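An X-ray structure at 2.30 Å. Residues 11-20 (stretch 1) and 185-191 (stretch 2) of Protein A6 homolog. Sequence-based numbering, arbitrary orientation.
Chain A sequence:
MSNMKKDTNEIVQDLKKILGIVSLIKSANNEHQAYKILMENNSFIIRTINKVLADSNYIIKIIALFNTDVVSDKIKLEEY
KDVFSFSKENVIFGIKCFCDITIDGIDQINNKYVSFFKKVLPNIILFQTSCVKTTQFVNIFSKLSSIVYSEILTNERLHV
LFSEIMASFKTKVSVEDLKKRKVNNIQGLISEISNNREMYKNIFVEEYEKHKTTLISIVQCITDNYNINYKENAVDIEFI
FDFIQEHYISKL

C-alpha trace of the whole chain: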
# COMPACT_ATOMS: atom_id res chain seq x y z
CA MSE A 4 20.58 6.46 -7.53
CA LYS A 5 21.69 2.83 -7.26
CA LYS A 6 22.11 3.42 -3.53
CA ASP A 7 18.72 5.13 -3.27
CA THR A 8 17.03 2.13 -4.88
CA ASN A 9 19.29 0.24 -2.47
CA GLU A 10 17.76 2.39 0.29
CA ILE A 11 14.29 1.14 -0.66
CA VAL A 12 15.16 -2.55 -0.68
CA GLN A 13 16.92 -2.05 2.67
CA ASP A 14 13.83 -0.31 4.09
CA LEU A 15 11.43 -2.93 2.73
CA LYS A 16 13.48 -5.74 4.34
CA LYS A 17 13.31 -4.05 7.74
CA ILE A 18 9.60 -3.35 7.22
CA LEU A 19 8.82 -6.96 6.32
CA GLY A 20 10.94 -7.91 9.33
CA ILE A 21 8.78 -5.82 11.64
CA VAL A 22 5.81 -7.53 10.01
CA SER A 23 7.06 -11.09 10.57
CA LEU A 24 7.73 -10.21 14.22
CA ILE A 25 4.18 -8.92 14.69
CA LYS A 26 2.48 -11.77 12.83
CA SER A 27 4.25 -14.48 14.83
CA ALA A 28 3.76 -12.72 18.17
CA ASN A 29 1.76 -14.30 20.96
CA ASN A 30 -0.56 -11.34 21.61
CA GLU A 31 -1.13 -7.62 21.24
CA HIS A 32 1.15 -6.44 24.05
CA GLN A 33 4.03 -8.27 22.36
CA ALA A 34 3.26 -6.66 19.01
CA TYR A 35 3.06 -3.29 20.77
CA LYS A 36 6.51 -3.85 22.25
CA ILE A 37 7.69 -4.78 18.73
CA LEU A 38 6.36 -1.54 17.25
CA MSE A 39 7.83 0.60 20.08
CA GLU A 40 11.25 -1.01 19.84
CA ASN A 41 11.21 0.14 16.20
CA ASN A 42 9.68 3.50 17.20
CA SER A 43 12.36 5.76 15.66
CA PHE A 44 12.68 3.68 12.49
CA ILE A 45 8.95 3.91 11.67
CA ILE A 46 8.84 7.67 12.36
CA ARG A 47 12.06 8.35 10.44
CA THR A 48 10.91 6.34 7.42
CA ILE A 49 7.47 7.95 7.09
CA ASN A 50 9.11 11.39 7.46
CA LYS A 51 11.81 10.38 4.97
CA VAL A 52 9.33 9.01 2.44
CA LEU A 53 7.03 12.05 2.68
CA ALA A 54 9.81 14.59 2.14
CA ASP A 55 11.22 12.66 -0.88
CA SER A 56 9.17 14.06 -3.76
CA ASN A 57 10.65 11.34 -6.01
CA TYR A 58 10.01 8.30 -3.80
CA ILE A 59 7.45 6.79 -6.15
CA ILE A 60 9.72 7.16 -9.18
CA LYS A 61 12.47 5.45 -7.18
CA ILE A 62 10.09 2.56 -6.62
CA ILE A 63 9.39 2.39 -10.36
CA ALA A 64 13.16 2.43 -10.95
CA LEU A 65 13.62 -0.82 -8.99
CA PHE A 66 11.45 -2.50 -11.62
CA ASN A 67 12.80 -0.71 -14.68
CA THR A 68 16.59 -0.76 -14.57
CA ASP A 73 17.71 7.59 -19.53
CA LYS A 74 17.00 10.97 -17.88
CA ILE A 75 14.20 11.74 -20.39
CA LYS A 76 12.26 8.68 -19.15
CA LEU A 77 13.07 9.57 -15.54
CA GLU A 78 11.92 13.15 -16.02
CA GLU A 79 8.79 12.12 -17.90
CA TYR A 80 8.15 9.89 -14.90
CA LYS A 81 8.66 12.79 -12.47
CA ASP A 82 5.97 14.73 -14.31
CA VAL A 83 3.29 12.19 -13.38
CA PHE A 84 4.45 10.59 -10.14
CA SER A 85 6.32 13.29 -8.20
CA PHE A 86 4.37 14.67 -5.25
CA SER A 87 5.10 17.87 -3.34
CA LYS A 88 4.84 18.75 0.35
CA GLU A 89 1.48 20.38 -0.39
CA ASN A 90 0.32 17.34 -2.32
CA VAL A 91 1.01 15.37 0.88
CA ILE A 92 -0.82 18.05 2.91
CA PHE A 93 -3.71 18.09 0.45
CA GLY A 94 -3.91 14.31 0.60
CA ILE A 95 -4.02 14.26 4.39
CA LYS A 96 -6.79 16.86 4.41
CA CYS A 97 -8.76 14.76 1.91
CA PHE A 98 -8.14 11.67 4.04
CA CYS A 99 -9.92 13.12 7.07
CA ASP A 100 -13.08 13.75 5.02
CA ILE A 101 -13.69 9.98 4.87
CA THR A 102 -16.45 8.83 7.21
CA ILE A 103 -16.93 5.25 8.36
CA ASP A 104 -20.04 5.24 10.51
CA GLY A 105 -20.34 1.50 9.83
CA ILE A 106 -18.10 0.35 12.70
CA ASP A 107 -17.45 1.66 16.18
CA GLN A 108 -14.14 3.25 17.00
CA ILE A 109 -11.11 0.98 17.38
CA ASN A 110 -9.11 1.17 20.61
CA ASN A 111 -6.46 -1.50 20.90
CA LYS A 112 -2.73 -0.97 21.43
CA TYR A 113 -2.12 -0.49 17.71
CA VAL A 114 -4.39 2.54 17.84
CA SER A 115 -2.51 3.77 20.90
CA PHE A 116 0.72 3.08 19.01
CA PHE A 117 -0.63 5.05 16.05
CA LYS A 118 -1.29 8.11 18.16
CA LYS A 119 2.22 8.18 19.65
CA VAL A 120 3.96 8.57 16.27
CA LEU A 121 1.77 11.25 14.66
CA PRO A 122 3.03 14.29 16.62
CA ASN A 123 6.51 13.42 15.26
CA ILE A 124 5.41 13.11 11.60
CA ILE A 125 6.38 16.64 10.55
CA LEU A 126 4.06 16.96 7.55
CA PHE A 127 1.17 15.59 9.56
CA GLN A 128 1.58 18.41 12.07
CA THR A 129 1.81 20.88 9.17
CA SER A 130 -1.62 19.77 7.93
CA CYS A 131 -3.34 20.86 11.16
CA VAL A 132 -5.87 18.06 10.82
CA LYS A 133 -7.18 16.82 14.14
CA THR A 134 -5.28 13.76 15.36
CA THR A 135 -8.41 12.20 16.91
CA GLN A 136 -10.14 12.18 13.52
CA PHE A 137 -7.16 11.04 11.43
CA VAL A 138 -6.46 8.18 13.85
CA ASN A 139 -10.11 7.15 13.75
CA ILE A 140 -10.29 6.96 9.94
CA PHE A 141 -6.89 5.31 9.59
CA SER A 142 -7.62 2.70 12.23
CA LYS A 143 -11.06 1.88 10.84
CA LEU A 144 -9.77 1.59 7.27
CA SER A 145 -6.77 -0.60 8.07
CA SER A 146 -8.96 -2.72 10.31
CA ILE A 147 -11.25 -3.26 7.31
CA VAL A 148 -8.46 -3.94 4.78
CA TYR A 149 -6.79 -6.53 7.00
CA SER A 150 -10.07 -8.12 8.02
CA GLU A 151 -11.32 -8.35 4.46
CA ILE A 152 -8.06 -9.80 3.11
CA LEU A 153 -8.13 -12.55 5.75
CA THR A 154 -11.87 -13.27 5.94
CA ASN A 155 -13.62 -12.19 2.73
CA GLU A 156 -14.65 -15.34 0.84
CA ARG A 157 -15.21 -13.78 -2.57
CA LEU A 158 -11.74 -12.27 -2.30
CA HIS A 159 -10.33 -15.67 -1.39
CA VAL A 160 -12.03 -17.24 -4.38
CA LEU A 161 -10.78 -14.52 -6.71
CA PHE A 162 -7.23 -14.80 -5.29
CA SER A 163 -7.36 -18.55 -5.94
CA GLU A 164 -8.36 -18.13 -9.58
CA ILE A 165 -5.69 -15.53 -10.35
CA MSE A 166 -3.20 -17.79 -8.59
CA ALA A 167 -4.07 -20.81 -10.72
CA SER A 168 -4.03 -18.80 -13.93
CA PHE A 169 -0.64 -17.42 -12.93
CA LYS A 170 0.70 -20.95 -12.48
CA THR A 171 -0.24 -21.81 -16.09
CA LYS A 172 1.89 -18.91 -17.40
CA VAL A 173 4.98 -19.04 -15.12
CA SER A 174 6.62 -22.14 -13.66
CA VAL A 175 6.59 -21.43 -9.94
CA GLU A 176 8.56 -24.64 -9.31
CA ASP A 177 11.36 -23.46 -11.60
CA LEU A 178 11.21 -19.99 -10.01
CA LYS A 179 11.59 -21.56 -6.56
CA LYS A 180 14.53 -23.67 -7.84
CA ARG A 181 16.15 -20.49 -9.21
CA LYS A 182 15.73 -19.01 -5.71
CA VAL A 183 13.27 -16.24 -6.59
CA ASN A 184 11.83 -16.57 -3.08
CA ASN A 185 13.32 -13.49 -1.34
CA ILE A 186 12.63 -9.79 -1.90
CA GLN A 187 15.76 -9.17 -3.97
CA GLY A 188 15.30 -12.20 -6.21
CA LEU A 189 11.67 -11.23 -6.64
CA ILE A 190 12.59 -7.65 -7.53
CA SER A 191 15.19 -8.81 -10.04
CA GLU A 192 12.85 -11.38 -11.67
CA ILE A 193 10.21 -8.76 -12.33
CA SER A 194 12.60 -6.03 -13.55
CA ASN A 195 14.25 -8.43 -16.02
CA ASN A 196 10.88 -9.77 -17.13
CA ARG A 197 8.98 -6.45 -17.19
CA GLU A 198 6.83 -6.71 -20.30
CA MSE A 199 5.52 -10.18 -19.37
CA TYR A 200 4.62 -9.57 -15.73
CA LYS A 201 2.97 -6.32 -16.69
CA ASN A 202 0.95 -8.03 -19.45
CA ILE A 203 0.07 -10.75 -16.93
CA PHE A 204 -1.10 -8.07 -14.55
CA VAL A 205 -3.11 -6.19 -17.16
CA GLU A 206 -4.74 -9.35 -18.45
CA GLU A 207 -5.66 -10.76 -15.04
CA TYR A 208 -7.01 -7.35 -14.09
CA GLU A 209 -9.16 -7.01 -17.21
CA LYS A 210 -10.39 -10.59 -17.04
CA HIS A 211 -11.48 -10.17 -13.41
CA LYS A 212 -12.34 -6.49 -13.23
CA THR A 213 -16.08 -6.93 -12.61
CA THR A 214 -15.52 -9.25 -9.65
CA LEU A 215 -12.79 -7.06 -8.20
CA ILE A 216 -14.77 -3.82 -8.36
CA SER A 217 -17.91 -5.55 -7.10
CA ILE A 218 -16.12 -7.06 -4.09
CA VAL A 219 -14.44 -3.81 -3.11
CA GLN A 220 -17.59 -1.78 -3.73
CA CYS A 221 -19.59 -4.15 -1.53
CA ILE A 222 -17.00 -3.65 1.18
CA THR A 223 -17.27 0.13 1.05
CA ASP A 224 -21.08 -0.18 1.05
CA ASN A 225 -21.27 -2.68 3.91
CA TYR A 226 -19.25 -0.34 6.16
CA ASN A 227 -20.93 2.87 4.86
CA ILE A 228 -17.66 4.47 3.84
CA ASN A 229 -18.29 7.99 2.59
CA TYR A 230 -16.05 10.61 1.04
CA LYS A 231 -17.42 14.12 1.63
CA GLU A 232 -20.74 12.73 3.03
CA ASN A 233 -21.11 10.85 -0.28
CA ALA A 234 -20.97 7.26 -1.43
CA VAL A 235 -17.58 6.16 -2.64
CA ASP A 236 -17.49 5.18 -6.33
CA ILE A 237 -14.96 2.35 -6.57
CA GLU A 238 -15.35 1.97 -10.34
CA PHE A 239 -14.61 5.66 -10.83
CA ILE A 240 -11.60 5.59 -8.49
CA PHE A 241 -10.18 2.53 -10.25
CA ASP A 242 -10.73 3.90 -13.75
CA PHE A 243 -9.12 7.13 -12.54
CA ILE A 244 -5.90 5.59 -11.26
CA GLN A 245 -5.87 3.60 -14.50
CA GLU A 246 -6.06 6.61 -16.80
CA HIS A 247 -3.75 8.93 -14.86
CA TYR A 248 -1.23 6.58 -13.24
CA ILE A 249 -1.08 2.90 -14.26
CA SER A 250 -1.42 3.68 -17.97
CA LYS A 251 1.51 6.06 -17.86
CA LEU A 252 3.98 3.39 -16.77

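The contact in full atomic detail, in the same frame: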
# COMPACT_ATOMS: atom_id res chain seq x y z
N ILE A 11 15.66 1.64 -0.70
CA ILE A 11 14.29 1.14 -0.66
C ILE A 11 14.26 -0.35 -0.38
O ILE A 11 13.44 -0.83 0.41
CB ILE A 11 13.57 1.50 -1.96
CG1 ILE A 11 13.49 3.02 -2.10
CG2 ILE A 11 12.17 0.90 -1.99
CD1 ILE A 11 12.79 3.49 -3.34
N VAL A 12 15.15 -1.13 -1.01
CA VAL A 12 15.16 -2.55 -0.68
C VAL A 12 15.60 -2.75 0.77
O VAL A 12 15.06 -3.63 1.45
CB VAL A 12 16.05 -3.38 -1.64
CG1 VAL A 12 15.71 -3.08 -3.10
CG2 VAL A 12 17.51 -3.19 -1.36
N GLN A 13 16.53 -1.93 1.27
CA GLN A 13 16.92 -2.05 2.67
C GLN A 13 15.76 -1.72 3.60
O GLN A 13 15.56 -2.40 4.61
CB GLN A 13 18.12 -1.16 2.98
CG GLN A 13 19.38 -1.43 2.17
CD GLN A 13 19.97 -2.83 2.35
OE1 GLN A 13 19.36 -3.74 2.92
NE2 GLN A 13 21.19 -3.00 1.85
N ASP A 14 14.98 -0.67 3.27
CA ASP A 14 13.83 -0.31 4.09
C ASP A 14 12.74 -1.37 4.02
O ASP A 14 12.12 -1.69 5.04
CB ASP A 14 13.26 1.05 3.65
CG ASP A 14 14.06 2.24 4.19
OD1 ASP A 14 14.80 2.09 5.19
OD2 ASP A 14 13.95 3.34 3.60
N LEU A 15 12.48 -1.93 2.83
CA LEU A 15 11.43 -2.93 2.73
C LEU A 15 11.78 -4.21 3.51
O LEU A 15 10.90 -4.82 4.13
CB LEU A 15 11.13 -3.22 1.25
CG LEU A 15 10.25 -4.39 0.84
CD1 LEU A 15 8.82 -4.16 1.31
CD2 LEU A 15 10.24 -4.57 -0.66
N LYS A 16 13.06 -4.60 3.54
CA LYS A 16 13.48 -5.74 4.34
C LYS A 16 13.21 -5.52 5.83
O LYS A 16 12.74 -6.42 6.54
CB LYS A 16 14.98 -6.01 4.14
CG LYS A 16 15.38 -6.49 2.76
CD LYS A 16 16.90 -6.69 2.70
N LYS A 17 13.55 -4.34 6.34
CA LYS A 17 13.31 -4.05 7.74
C LYS A 17 11.82 -3.92 8.02
O LYS A 17 11.36 -4.28 9.10
CB LYS A 17 14.06 -2.78 8.13
CG LYS A 17 14.09 -2.48 9.63
CE LYS A 17 14.98 -1.00 11.43
NZ LYS A 17 15.63 -1.98 12.35
N ILE A 18 11.05 -3.43 7.05
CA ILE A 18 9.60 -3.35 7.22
C ILE A 18 9.01 -4.75 7.29
O ILE A 18 8.37 -5.13 8.28
CB ILE A 18 8.97 -2.49 6.11
CG1 ILE A 18 9.19 -1.01 6.45
CG2 ILE A 18 7.50 -2.85 5.94
CD1 ILE A 18 8.90 -0.03 5.31
N LEU A 19 9.28 -5.58 6.28
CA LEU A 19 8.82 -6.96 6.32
C LEU A 19 9.30 -7.69 7.56
O LEU A 19 8.63 -8.60 8.05
CB LEU A 19 9.29 -7.70 5.08
CG LEU A 19 8.84 -7.18 3.73
CD1 LEU A 19 9.60 -7.96 2.71
CD2 LEU A 19 7.34 -7.34 3.51
N GLY A 20 10.46 -7.31 8.09
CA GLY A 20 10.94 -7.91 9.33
C GLY A 20 10.09 -7.52 10.53
O GLY A 20 9.75 -8.36 11.36
N ASN A 185 13.05 -14.64 -2.19
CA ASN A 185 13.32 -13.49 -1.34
C ASN A 185 12.91 -12.19 -2.04
O ASN A 185 12.49 -12.18 -3.20
CB ASN A 185 14.80 -13.46 -0.98
CG ASN A 185 15.68 -13.48 -2.21
OD1 ASN A 185 16.03 -12.44 -2.76
ND2 ASN A 185 16.01 -14.68 -2.67
N ILE A 186 13.08 -11.07 -1.34
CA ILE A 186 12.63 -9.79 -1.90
C ILE A 186 13.55 -9.34 -3.04
O ILE A 186 13.08 -8.81 -4.05
CB ILE A 186 12.48 -8.72 -0.80
CG1 ILE A 186 11.75 -7.50 -1.35
CG2 ILE A 186 13.81 -8.28 -0.20
CD1 ILE A 186 10.32 -7.78 -1.73
N GLN A 187 14.85 -9.58 -2.91
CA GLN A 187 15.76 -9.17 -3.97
C GLN A 187 15.56 -10.01 -5.23
O GLN A 187 15.32 -9.47 -6.32
CB GLN A 187 17.20 -9.25 -3.51
CG GLN A 187 18.11 -8.48 -4.43
CD GLN A 187 17.59 -7.09 -4.71
OE1 GLN A 187 17.41 -6.70 -5.86
NE2 GLN A 187 17.33 -6.34 -3.65
N GLY A 188 15.67 -11.33 -5.10
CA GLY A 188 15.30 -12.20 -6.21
C GLY A 188 13.98 -11.82 -6.86
O GLY A 188 13.89 -11.71 -8.08
N LEU A 189 12.96 -11.57 -6.05
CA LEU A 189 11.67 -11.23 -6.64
C LEU A 189 11.76 -9.91 -7.40
O LEU A 189 11.22 -9.77 -8.50
CB LEU A 189 10.57 -11.17 -5.57
CG LEU A 189 9.15 -11.19 -6.19
CD1 LEU A 189 9.09 -12.22 -7.28
CD2 LEU A 189 8.01 -11.45 -5.19
N ILE A 190 12.44 -8.92 -6.83
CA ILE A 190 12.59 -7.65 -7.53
C ILE A 190 13.32 -7.85 -8.86
O ILE A 190 12.93 -7.31 -9.89
CB ILE A 190 13.35 -6.64 -6.65
CG1 ILE A 190 12.46 -6.16 -5.50
CG2 ILE A 190 13.87 -5.50 -7.48
CD1 ILE A 190 13.26 -5.53 -4.38
N SER A 191 14.40 -8.64 -8.84
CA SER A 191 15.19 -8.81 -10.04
C SER A 191 14.43 -9.60 -11.11
O SER A 191 14.57 -9.30 -12.30
CB SER A 191 16.52 -9.49 -9.70
OG SER A 191 17.41 -9.42 -10.79

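No hydrogen bond among the modelled atoms links these two stretches; the contact is made largely by a small set of aliphatic side chains, and one residue, Ile-186, in the first turn of its helix, meets three side chains of the other helix. The partners are far apart in sequence, at least 167 residues for any touching pair, and the surface they bury is modest, 257 Å² with both sides summed. Stretch 1 is helical throughout and belongs to a longer helix that extends beyond it at both ends. Stretch 2 begins with Asn-185 and enters a helix at Ile-186 that runs on past Ser-191.

The N-to-C directions of the two helices differ by 133°, an oblique arrangement closer to antiparallel than to parallel, and their axes approach to 11.3 Å. At that spacing the backbones stay apart and side chains fill the gap: the CA atoms of Val-12 and Gln-187 lie 7.4 Å apart, those of Lys-16 and Ile-186 7.5 Å. On stretch 1 the contacting residues are Val-12, Leu-15, Lys-16 and Leu-19, spaced three or four apart or adjacent, so that they share one face of the helix. On stretch 2 the contact is carried by Ile-186, Gln-187 and Ile-190, about one turn of helix, against about two turns on stretch 1.

Ile-186 points toward stretch 1 and has more area covered than any other residue here. Its CG1 lies 3.4 Å from Leu-15 CD2, a tight apolar contact. Its CG2 lies 3.8 Å from Lys-16 CG, where the aliphatic part of the lysine serves as a hydrophobic surface; the lysine is not modelled beyond CD, so the position of its charge is unknown. One turn further along stretch 1, Leu-19 CD1 comes only to 4.5 Å from Ile-186 CD1, a looser apolar contact at the margin.

Val-12 anchors the other end. Its CG1 methyl is 3.7 Å from Ile-190 CD1, apolar against apolar, and also 3.7 Å from Gln-187 NE2. Gln-187 sets out sideways from its helix, but its side chain, with chi1 t and chi2 p, brings the amide end nearer to stretch 1; against a methyl group this amide can pack but finds no hydrogen-bonding partner.

The hydrogen bonds described here each lie within one stretch. Asn-185 occupies the N-cap position, and its OD1 accepts from Gly-188 N at 2.6 Å with an N-H...acceptor angle of 162°. The bond satisfies an amide that has no preceding helical turn to supply a carbonyl, and so secures the start of the helix beside Ile-186. Regular i to i+4 bonds then take over, with Ile-190 N donating to Ile-186 O at 2.9 Å. In stretch 1, Lys-16 N donates to Val-12 O at 3.1 Å and Leu-19 N to Leu-15 O at 2.8 Å, the repeat that places their side chains one turn apart along the contact.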